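Local coordinates for protein biphenyl 2,3-Dioxygenase Beta Subunit (Sphingobium yanoikuyae, PDB 2GBW) that probably serves as the beta subunit of a ring-hydroxylating dioxygenase that adds oxygen to biphenyl, at residues B[33-37]-B[75-79]; B[44-50]-B[68-74]. All blocks are in the same frame, centred on the assembly; numbering follows the deposited sequence.

Interaction 1 of 2, residues B[33-37]-B[75-79]; sequences REWLQ and FGELK
Leu36 and Phe75 reach each other because both side chains leave their helices with CG anti to the backbone N, chi1 -153° in Leu36 and -170° in Phe75, and arrive from opposite directions. The phenyl ring presents its far end: CZ lies 3.7 Å from Leu36 CG, and Leu36 O sits at the ring edge, in its plane, 3.6 Å from Phe75 CE1. The two methyls of Leu36 then part. CD2 runs up against the backbone, 3.5 Å from Lys79 CA, close to the CB and CG of that lysine, while CD1 lies between Phe75 CE1 and Leu78 CD2, 4.0 Å from the latter. Segments 33-37 and 75-79 belong to helices 32-38 and 75-84 of an NTF2-like beta-subunit fold, in which helices pack beside a curved sheet. Their short axes run antiparallel at 171° and stand 11.2 Å apart at closest approach, a spacing bridged by side chains, with no hydrogen bond across. Leu78 CD2 also lies 4.1 Å from CH2 of Trp35, whose side chain crosses that of Leu78 at about a right angle. The indole is fixed from outside the pair: NE1 is hydrogen-bonded to Glu23 OE2, and Phe27 meets the ring edge-to-face. Beyond this contact, a salt bridge from Arg33 NH2 to Glu83 OE1 joins the same two helices.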
ATOM      1  N   ARG B  33     -21.362 -27.342   3.567  1.00 41.66           N
ATOM      2  CA  ARG B  33     -22.521 -28.132   3.943  1.00 42.60           C
ATOM      3  C   ARG B  33     -22.218 -29.018   5.138  1.00 41.78           C
ATOM      4  O   ARG B  33     -23.003 -29.133   6.061  1.00 42.75           O
ATOM      5  CB  ARG B  33     -22.957 -28.991   2.770  1.00 41.62           C
ATOM      6  CG  ARG B  33     -23.722 -28.242   1.724  1.00 45.27           C
ATOM      7  CD  ARG B  33     -23.898 -29.090   0.499  1.00 46.87           C
ATOM      8  NE  ARG B  33     -24.939 -28.576  -0.375  1.00 49.24           N
ATOM      9  CZ  ARG B  33     -24.989 -28.827  -1.673  1.00 53.46           C
ATOM     10  NH1 ARG B  33     -24.054 -29.577  -2.226  1.00 54.54           N
ATOM     11  NH2 ARG B  33     -25.964 -28.329  -2.414  1.00 54.07           N
ATOM     12  N   GLU B  34     -21.060 -29.649   5.089  1.00 41.85           N
ATOM     13  CA  GLU B  34     -20.561 -30.436   6.191  1.00 42.63           C
ATOM     14  C   GLU B  34     -20.395 -29.601   7.460  1.00 41.38           C
ATOM     15  O   GLU B  34     -20.702 -30.052   8.551  1.00 41.41           O
ATOM     16  CB  GLU B  34     -19.250 -31.084   5.772  1.00 43.42           C
ATOM     17  CG  GLU B  34     -19.426 -32.136   4.688  1.00 46.63           C
ATOM     18  CD  GLU B  34     -19.137 -31.654   3.264  1.00 50.11           C
ATOM     19  OE1 GLU B  34     -19.437 -30.490   2.911  1.00 43.90           O
ATOM     20  OE2 GLU B  34     -18.615 -32.476   2.484  1.00 56.61           O
ATOM     21  N   TRP B  35     -19.930 -28.367   7.300  1.00 40.68           N
ATOM     22  CA  TRP B  35     -19.866 -27.408   8.396  1.00 41.53           C
ATOM     23  C   TRP B  35     -21.234 -27.131   8.997  1.00 42.71           C
ATOM     24  O   TRP B  35     -21.431 -27.251  10.198  1.00 39.27           O
ATOM     25  CB  TRP B  35     -19.217 -26.103   7.922  1.00 40.40           C
ATOM     26  CG  TRP B  35     -19.230 -25.005   8.921  1.00 40.78           C
ATOM     27  CD1 TRP B  35     -18.525 -24.949  10.071  1.00 39.31           C
ATOM     28  CD2 TRP B  35     -19.976 -23.789   8.848  1.00 39.23           C
ATOM     29  NE1 TRP B  35     -18.789 -23.785  10.733  1.00 38.43           N
ATOM     30  CE2 TRP B  35     -19.677 -23.051   9.999  1.00 38.58           C
ATOM     31  CE3 TRP B  35     -20.866 -23.251   7.917  1.00 41.53           C
ATOM     32  CZ2 TRP B  35     -20.231 -21.804  10.246  1.00 38.66           C
ATOM     33  CZ3 TRP B  35     -21.413 -22.020   8.164  1.00 39.06           C
ATOM     34  CH2 TRP B  35     -21.098 -21.309   9.316  1.00 40.83           C
ATOM     35  N   LEU B  36     -22.172 -26.733   8.147  1.00 43.64           N
ATOM     36  CA  LEU B  36     -23.537 -26.427   8.611  1.00 44.53           C
ATOM     37  C   LEU B  36     -24.197 -27.586   9.366  1.00 44.73           C
ATOM     38  O   LEU B  36     -24.875 -27.359  10.371  1.00 45.09           O
ATOM     39  CB  LEU B  36     -24.408 -26.022   7.434  1.00 46.30           C
ATOM     40  CG  LEU B  36     -25.596 -25.096   7.697  1.00 45.46           C
ATOM     41  CD1 LEU B  36     -25.155 -23.828   8.439  1.00 46.95           C
ATOM     42  CD2 LEU B  36     -26.260 -24.800   6.380  1.00 47.24           C
ATOM     43  N   GLN B  37     -24.007 -28.805   8.863  1.00 43.73           N
ATOM     44  CA  GLN B  37     -24.587 -30.032   9.451  1.00 44.52           C
ATOM     45  C   GLN B  37     -23.959 -30.395  10.774  1.00 43.79           C
ATOM     46  O   GLN B  37     -24.655 -30.507  11.772  1.00 45.39           O
ATOM     47  CB  GLN B  37     -24.405 -31.219   8.499  1.00 43.91           C
ATOM     48  CG  GLN B  37     -25.022 -31.006   7.149  1.00 48.93           C
ATOM     49  CD  GLN B  37     -25.241 -32.295   6.355  1.00 49.02           C
ATOM     50  OE1 GLN B  37     -25.349 -33.411   6.936  1.00 56.94           O
ATOM     51  NE2 GLN B  37     -25.330 -32.154   5.014  1.00 55.96           N
ATOM     52  N   PHE B  75     -30.602 -20.286  11.132  1.00 40.30           N
ATOM     53  CA  PHE B  75     -30.054 -21.425  10.403  1.00 39.79           C
ATOM     54  C   PHE B  75     -30.451 -21.442   8.942  1.00 39.47           C
ATOM     55  O   PHE B  75     -29.624 -21.685   8.091  1.00 39.69           O
ATOM     56  CB  PHE B  75     -30.536 -22.749  11.040  1.00 40.41           C
ATOM     57  CG  PHE B  75     -29.857 -23.945  10.509  1.00 41.84           C
ATOM     58  CD1 PHE B  75     -28.631 -24.327  11.009  1.00 42.35           C
ATOM     59  CD2 PHE B  75     -30.473 -24.754   9.566  1.00 45.05           C
ATOM     60  CE1 PHE B  75     -27.985 -25.470  10.565  1.00 43.13           C
ATOM     61  CE2 PHE B  75     -29.820 -25.921   9.110  1.00 45.77           C
ATOM     62  CZ  PHE B  75     -28.566 -26.255   9.605  1.00 42.82           C
ATOM     63  N   GLY B  76     -31.720 -21.225   8.662  1.00 40.17           N
ATOM     64  CA  GLY B  76     -32.205 -21.158   7.267  1.00 40.66           C
ATOM     65  C   GLY B  76     -31.523 -20.109   6.394  1.00 41.07           C
ATOM     66  O   GLY B  76     -31.341 -20.273   5.170  1.00 41.46           O
ATOM     67  N   GLU B  77     -31.184 -18.994   7.021  1.00 42.47           N
ATOM     68  CA  GLU B  77     -30.506 -17.902   6.346  1.00 42.15           C
ATOM     69  C   GLU B  77     -29.024 -18.235   6.139  1.00 42.31           C
ATOM     70  O   GLU B  77     -28.464 -17.930   5.118  1.00 41.59           O
ATOM     71  CB  GLU B  77     -30.717 -16.618   7.142  1.00 42.71           C
ATOM     72  CG  GLU B  77     -32.162 -16.146   7.017  1.00 45.05           C
ATOM     73  CD  GLU B  77     -32.669 -15.298   8.171  1.00 45.46           C
ATOM     74  OE1 GLU B  77     -31.963 -15.187   9.188  1.00 46.17           O
ATOM     75  OE2 GLU B  77     -33.794 -14.724   8.031  1.00 47.24           O
ATOM     76  N   LEU B  78     -28.396 -18.913   7.103  1.00 41.15           N
ATOM     77  CA  LEU B  78     -27.077 -19.462   6.880  1.00 41.67           C
ATOM     78  C   LEU B  78     -27.065 -20.505   5.736  1.00 41.35           C
ATOM     79  O   LEU B  78     -26.148 -20.528   4.929  1.00 40.45           O
ATOM     80  CB  LEU B  78     -26.541 -20.081   8.185  1.00 42.00           C
ATOM     81  CG  LEU B  78     -25.154 -19.744   8.658  1.00 45.37           C
ATOM     82  CD1 LEU B  78     -24.767 -18.209   8.471  1.00 40.71           C
ATOM     83  CD2 LEU B  78     -25.000 -20.249  10.109  1.00 41.54           C
ATOM     84  N   LYS B  79     -28.064 -21.395   5.702  1.00 42.31           N
ATOM     85  CA  LYS B  79     -28.169 -22.394   4.646  1.00 42.74           C
ATOM     86  C   LYS B  79     -28.197 -21.711   3.294  1.00 43.31           C
ATOM     87  O   LYS B  79     -27.535 -22.144   2.352  1.00 42.92           O
ATOM     88  CB  LYS B  79     -29.459 -23.211   4.835  1.00 43.75           C
ATOM     89  CG  LYS B  79     -29.540 -24.488   4.008  1.00 44.26           C
ATOM     90  CD  LYS B  79     -30.607 -25.425   4.606  1.00 45.74           C
ATOM     91  CE  LYS B  79     -30.165 -26.860   4.667  1.00 51.09           C
ATOM     92  NZ  LYS B  79     -30.269 -27.554   3.353  1.00 54.91           N
TER

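Interaction 2 of 2, residues B[44-50]-B[68-74]; sequences IHYWMPI and AAIYNDD
His45 and Asn72 are joined by a short, straight side-chain hydrogen bond, NE2 to OD1 at 2.6 Å with 170° at the hydrogen. OD1 lies in the imidazole plane, although the amide is turned 44° from that plane. Tyr46 and Asp73 form an antiparallel hydrogen-bonded pair, each N reaching the other's O at 3.0 Å, and Met48 N bonds to Tyr71 O at 2.9 Å. Both Ile70 and Tyr71 face Met48, a classic beta bulge, with Ile70 N donating to Met48 O.

On the face bearing Tyr46, Met48 and Tyr71, the edge of the Tyr46 ring is directed at the Tyr71 face in an offset edge-to-face stack, planes at 61°, with CE1 3.6 Å from Tyr71 CD2. Met48, extended through chi1 and chi2, brings SD to the ring edge, 3.9 Å from Tyr71 CD1, a Met-aromatic contact; the bend at chi3 sets CE beside the same ring. Tyr46 OH and Tyr71 OH are held by Cys174 N and Leu170 O, respectively. One water accepts from Trp47 NE1 at 2.9 Å.

Asn72 ND2 is bound by Pro65 O, which probably helps hold the amide for His45; an alanine at His45 would probably leave Asn72 OD1 without its imidazole donor and let the amide turn more freely. Asp73 forms salt bridges with Arg81 and with a basic side chain of a neighbouring chain. Within this chain, strand 71-73 is an outermost strand of the NTF2-like mixed sheet, antiparallel to strand 44-49, whose His45 is a zinc-binding residue, although this chain binds no zinc in the model.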
ATOM      1  N   ILE B  44     -28.929 -21.578  15.904  1.00 39.73           N
ATOM      2  CA  ILE B  44     -27.851 -20.624  15.700  1.00 39.59           C
ATOM      3  C   ILE B  44     -28.366 -19.199  15.519  1.00 39.32           C
ATOM      4  O   ILE B  44     -29.392 -18.989  14.911  1.00 39.33           O
ATOM      5  CB  ILE B  44     -26.965 -21.029  14.441  1.00 39.96           C
ATOM      6  CG1 ILE B  44     -25.773 -20.090  14.269  1.00 40.74           C
ATOM      7  CG2 ILE B  44     -27.759 -21.087  13.141  1.00 40.21           C
ATOM      8  CD1 ILE B  44     -24.828 -20.065  15.395  1.00 40.71           C
ATOM      9  N   HIS B  45     -27.651 -18.244  16.088  1.00 39.09           N
ATOM     10  CA  HIS B  45     -27.714 -16.845  15.652  1.00 38.82           C
ATOM     11  C   HIS B  45     -26.300 -16.470  15.322  1.00 38.49           C
ATOM     12  O   HIS B  45     -25.435 -16.527  16.173  1.00 37.18           O
ATOM     13  CB  HIS B  45     -28.269 -15.936  16.741  1.00 39.23           C
ATOM     14  CG  HIS B  45     -28.393 -14.501  16.317  1.00 40.64           C
ATOM     15  ND1 HIS B  45     -28.054 -13.453  17.147  1.00 44.04           N
ATOM     16  CD2 HIS B  45     -28.765 -13.956  15.144  1.00 45.22           C
ATOM     17  CE1 HIS B  45     -28.238 -12.316  16.498  1.00 44.66           C
ATOM     18  NE2 HIS B  45     -28.653 -12.594  15.275  1.00 43.43           N
ATOM     19  N   TYR B  46     -26.093 -16.054  14.071  1.00 38.69           N
ATOM     20  CA  TYR B  46     -24.800 -15.742  13.535  1.00 39.39           C
ATOM     21  C   TYR B  46     -24.851 -14.254  13.222  1.00 38.62           C
ATOM     22  O   TYR B  46     -25.630 -13.830  12.375  1.00 39.80           O
ATOM     23  CB  TYR B  46     -24.615 -16.588  12.290  1.00 39.54           C
ATOM     24  CG  TYR B  46     -23.268 -16.538  11.665  1.00 40.64           C
ATOM     25  CD1 TYR B  46     -22.899 -15.426  10.934  1.00 39.31           C
ATOM     26  CD2 TYR B  46     -22.350 -17.598  11.788  1.00 40.07           C
ATOM     27  CE1 TYR B  46     -21.696 -15.361  10.306  1.00 43.56           C
ATOM     28  CE2 TYR B  46     -21.088 -17.519  11.165  1.00 39.96           C
ATOM     29  CZ  TYR B  46     -20.788 -16.406  10.429  1.00 41.43           C
ATOM     30  OH  TYR B  46     -19.566 -16.275   9.785  1.00 42.36           O
ATOM     31  N   TRP B  47     -24.061 -13.465  13.951  1.00 38.86           N
ATOM     32  CA  TRP B  47     -24.255 -12.023  14.068  1.00 38.95           C
ATOM     33  C   TRP B  47     -22.928 -11.257  13.973  1.00 40.00           C
ATOM     34  O   TRP B  47     -22.002 -11.537  14.697  1.00 38.16           O
ATOM     35  CB  TRP B  47     -24.968 -11.742  15.372  1.00 40.22           C
ATOM     36  CG  TRP B  47     -25.238 -10.347  15.698  1.00 38.25           C
ATOM     37  CD1 TRP B  47     -25.517  -9.337  14.836  1.00 39.31           C
ATOM     38  CD2 TRP B  47     -25.253  -9.798  16.999  1.00 40.68           C
ATOM     39  NE1 TRP B  47     -25.711  -8.170  15.536  1.00 40.52           N
ATOM     40  CE2 TRP B  47     -25.575  -8.440  16.877  1.00 40.82           C
ATOM     41  CE3 TRP B  47     -25.054 -10.348  18.280  1.00 37.93           C
ATOM     42  CZ2 TRP B  47     -25.654  -7.596  17.978  1.00 41.42           C
ATOM     43  CZ3 TRP B  47     -25.134  -9.504  19.383  1.00 41.01           C
ATOM     44  CH2 TRP B  47     -25.433  -8.139  19.203  1.00 40.10           C
ATOM     45  N   MET B  48     -22.877 -10.319  13.030  1.00 38.65           N
ATOM     46  CA  MET B  48     -21.728  -9.409  12.812  1.00 40.00           C
ATOM     47  C   MET B  48     -22.231  -7.947  12.801  1.00 38.85           C
ATOM     48  O   MET B  48     -22.607  -7.412  11.760  1.00 38.88           O
ATOM     49  CB  MET B  48     -20.986  -9.729  11.513  1.00 38.91           C
ATOM     50  CG  MET B  48     -19.680  -8.859  11.241  1.00 40.06           C
ATOM     51  SD  MET B  48     -18.973  -9.193   9.613  1.00 43.73           S
ATOM     52  CE  MET B  48     -18.276 -10.864   9.948  1.00 40.14           C
ATOM     53  N   PRO B  49     -22.268  -7.301  13.975  1.00 39.89           N
ATOM     54  CA  PRO B  49     -22.843  -5.946  14.102  1.00 40.36           C
ATOM     55  C   PRO B  49     -22.037  -4.936  13.408  1.00 40.91           C
ATOM     56  O   PRO B  49     -20.849  -5.136  13.205  1.00 41.58           O
ATOM     57  CB  PRO B  49     -22.805  -5.655  15.599  1.00 41.61           C
ATOM     58  CG  PRO B  49     -22.291  -6.837  16.233  1.00 40.86           C
ATOM     59  CD  PRO B  49     -21.891  -7.873  15.272  1.00 39.93           C
ATOM     60  N   ILE B  50     -22.687  -3.823  13.061  1.00 41.95           N
ATOM     61  CA  ILE B  50     -21.960  -2.628  12.575  1.00 41.07           C
ATOM     62  C   ILE B  50     -21.738  -1.721  13.795  1.00 42.05           C
ATOM     63  O   ILE B  50     -22.685  -1.232  14.404  1.00 39.82           O
ATOM     64  CB  ILE B  50     -22.742  -1.892  11.496  1.00 42.73           C
ATOM     65  CG1 ILE B  50     -22.856  -2.758  10.244  1.00 43.68           C
ATOM     66  CG2 ILE B  50     -22.074  -0.574  11.197  1.00 40.58           C
ATOM     67  CD1 ILE B  50     -24.085  -2.485   9.509  1.00 44.46           C
ATOM     68  N   ALA B  68     -28.677  -2.447  12.710  1.00 40.33           N
ATOM     69  CA  ALA B  68     -27.905  -2.830  11.522  1.00 41.15           C
ATOM     70  C   ALA B  68     -26.772  -3.829  11.849  1.00 39.98           C
ATOM     71  O   ALA B  68     -26.046  -3.722  12.831  1.00 42.02           O
ATOM     72  CB  ALA B  68     -27.324  -1.617  10.817  1.00 39.38           C
ATOM     73  N   ALA B  69     -26.665  -4.823  11.003  1.00 39.56           N
ATOM     74  CA  ALA B  69     -25.582  -5.773  11.066  1.00 38.83           C
ATOM     75  C   ALA B  69     -25.295  -6.343   9.691  1.00 38.19           C
ATOM     76  O   ALA B  69     -26.218  -6.534   8.903  1.00 39.98           O
ATOM     77  CB  ALA B  69     -25.981  -6.895  12.009  1.00 38.26           C
ATOM     78  N   ILE B  70     -24.027  -6.675   9.456  1.00 38.95           N
ATOM     79  CA  ILE B  70     -23.557  -7.260   8.171  1.00 38.82           C
ATOM     80  C   ILE B  70     -24.056  -8.699   8.046  1.00 38.62           C
ATOM     81  O   ILE B  70     -24.507  -9.123   6.975  1.00 37.98           O
ATOM     82  CB  ILE B  70     -22.024  -7.154   8.034  1.00 38.16           C
ATOM     83  CG1 ILE B  70     -21.636  -5.652   7.998  1.00 40.25           C
ATOM     84  CG2 ILE B  70     -21.516  -7.859   6.737  1.00 38.47           C
ATOM     85  CD1 ILE B  70     -20.164  -5.406   8.395  1.00 42.41           C
ATOM     86  N   TYR B  71     -24.013  -9.428   9.151  1.00 38.68           N
ATOM     87  CA  TYR B  71     -24.714 -10.701   9.283  1.00 39.06           C
ATOM     88  C   TYR B  71     -25.681 -10.658  10.476  1.00 40.32           C
ATOM     89  O   TYR B  71     -25.363 -10.140  11.544  1.00 38.06           O
ATOM     90  CB  TYR B  71     -23.730 -11.864   9.521  1.00 40.09           C
ATOM     91  CG  TYR B  71     -22.816 -12.261   8.389  1.00 39.55           C
ATOM     92  CD1 TYR B  71     -21.663 -11.526   8.068  1.00 40.49           C
ATOM     93  CD2 TYR B  71     -23.094 -13.380   7.613  1.00 41.56           C
ATOM     94  CE1 TYR B  71     -20.844 -11.921   6.997  1.00 37.82           C
ATOM     95  CE2 TYR B  71     -22.268 -13.779   6.586  1.00 42.54           C
ATOM     96  CZ  TYR B  71     -21.131 -13.041   6.285  1.00 42.16           C
ATOM     97  OH  TYR B  71     -20.327 -13.471   5.245  1.00 42.84           O
ATOM     98  N   ASN B  72     -26.868 -11.201  10.273  1.00 39.54           N
ATOM     99  CA  ASN B  72     -27.870 -11.316  11.304  1.00 40.59           C
ATOM    100  C   ASN B  72     -28.824 -12.448  10.932  1.00 41.55           C
ATOM    101  O   ASN B  72     -29.972 -12.221  10.543  1.00 42.90           O
ATOM    102  CB  ASN B  72     -28.589  -9.979  11.447  1.00 41.12           C
ATOM    103  CG  ASN B  72     -29.179  -9.775  12.794  1.00 42.29           C
ATOM    104  OD1 ASN B  72     -29.261 -10.699  13.625  1.00 42.66           O
ATOM    105  ND2 ASN B  72     -29.665  -8.555  13.014  1.00 45.48           N
ATOM    106  N   ASP B  73     -28.354 -13.679  11.117  1.00 40.90           N
ATOM    107  CA  ASP B  73     -28.935 -14.840  10.460  1.00 39.96           C
ATOM    108  C   ASP B  73     -29.311 -15.922  11.428  1.00 39.67           C
ATOM    109  O   ASP B  73     -28.599 -16.131  12.442  1.00 38.43           O
ATOM    110  CB  ASP B  73     -27.922 -15.453   9.484  1.00 38.34           C
ATOM    111  CG  ASP B  73     -27.581 -14.526   8.303  1.00 42.84           C
ATOM    112  OD1 ASP B  73     -28.386 -13.641   7.967  1.00 41.45           O
ATOM    113  OD2 ASP B  73     -26.470 -14.683   7.751  1.00 43.42           O
ATOM    114  N   ASP B  74     -30.414 -16.604  11.088  1.00 39.69           N
ATOM    115  CA  ASP B  74     -30.790 -17.888  11.676  1.00 40.05           C
ATOM    116  C   ASP B  74     -30.302 -19.037  10.764  1.00 39.47           C
ATOM    117  O   ASP B  74     -29.656 -18.801   9.761  1.00 40.42           O
ATOM    118  CB  ASP B  74     -32.304 -17.918  11.971  1.00 39.89           C
ATOM    119  CG  ASP B  74     -33.184 -17.958  10.718  1.00 41.37           C
ATOM    120  OD1 ASP B  74     -32.652 -18.220   9.626  1.00 43.47           O
ATOM    121  OD2 ASP B  74     -34.422 -17.676  10.828  1.00 42.99           O
TER
HETATM  122  O   HOH W   1     -26.396  -5.420  15.197  1.00 33.57           O
HETATM  123  O   HOH W   2     -25.503  -1.313  14.378  1.00 31.65           O

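Interactions 1 and 2 have centres 14 Å apart and touch directly. Strand 71-73 leads straight into helix 75-84, so Asp74, the N-cap of that helix, ties the sheet edge of 68-74 to the helix pair; Asp74 N in turn bonds to Glu77 OE1. Among the contacts between them, Ile44 CG2 lies 3.6 Å from Phe75 N, and Leu78 CD1 lies 3.9 Å from Tyr46 CG. Leu78 thus uses CD2 against Leu36 and CD1 against Tyr46. His45, in interaction 2, is a zinc-binding residue, though this chain carries no metal in the model; the side chain of Leu78 is about 9 Å from that of His45. The side chain of Trp35 is about 7 Å from that of His19, another zinc-binding residue.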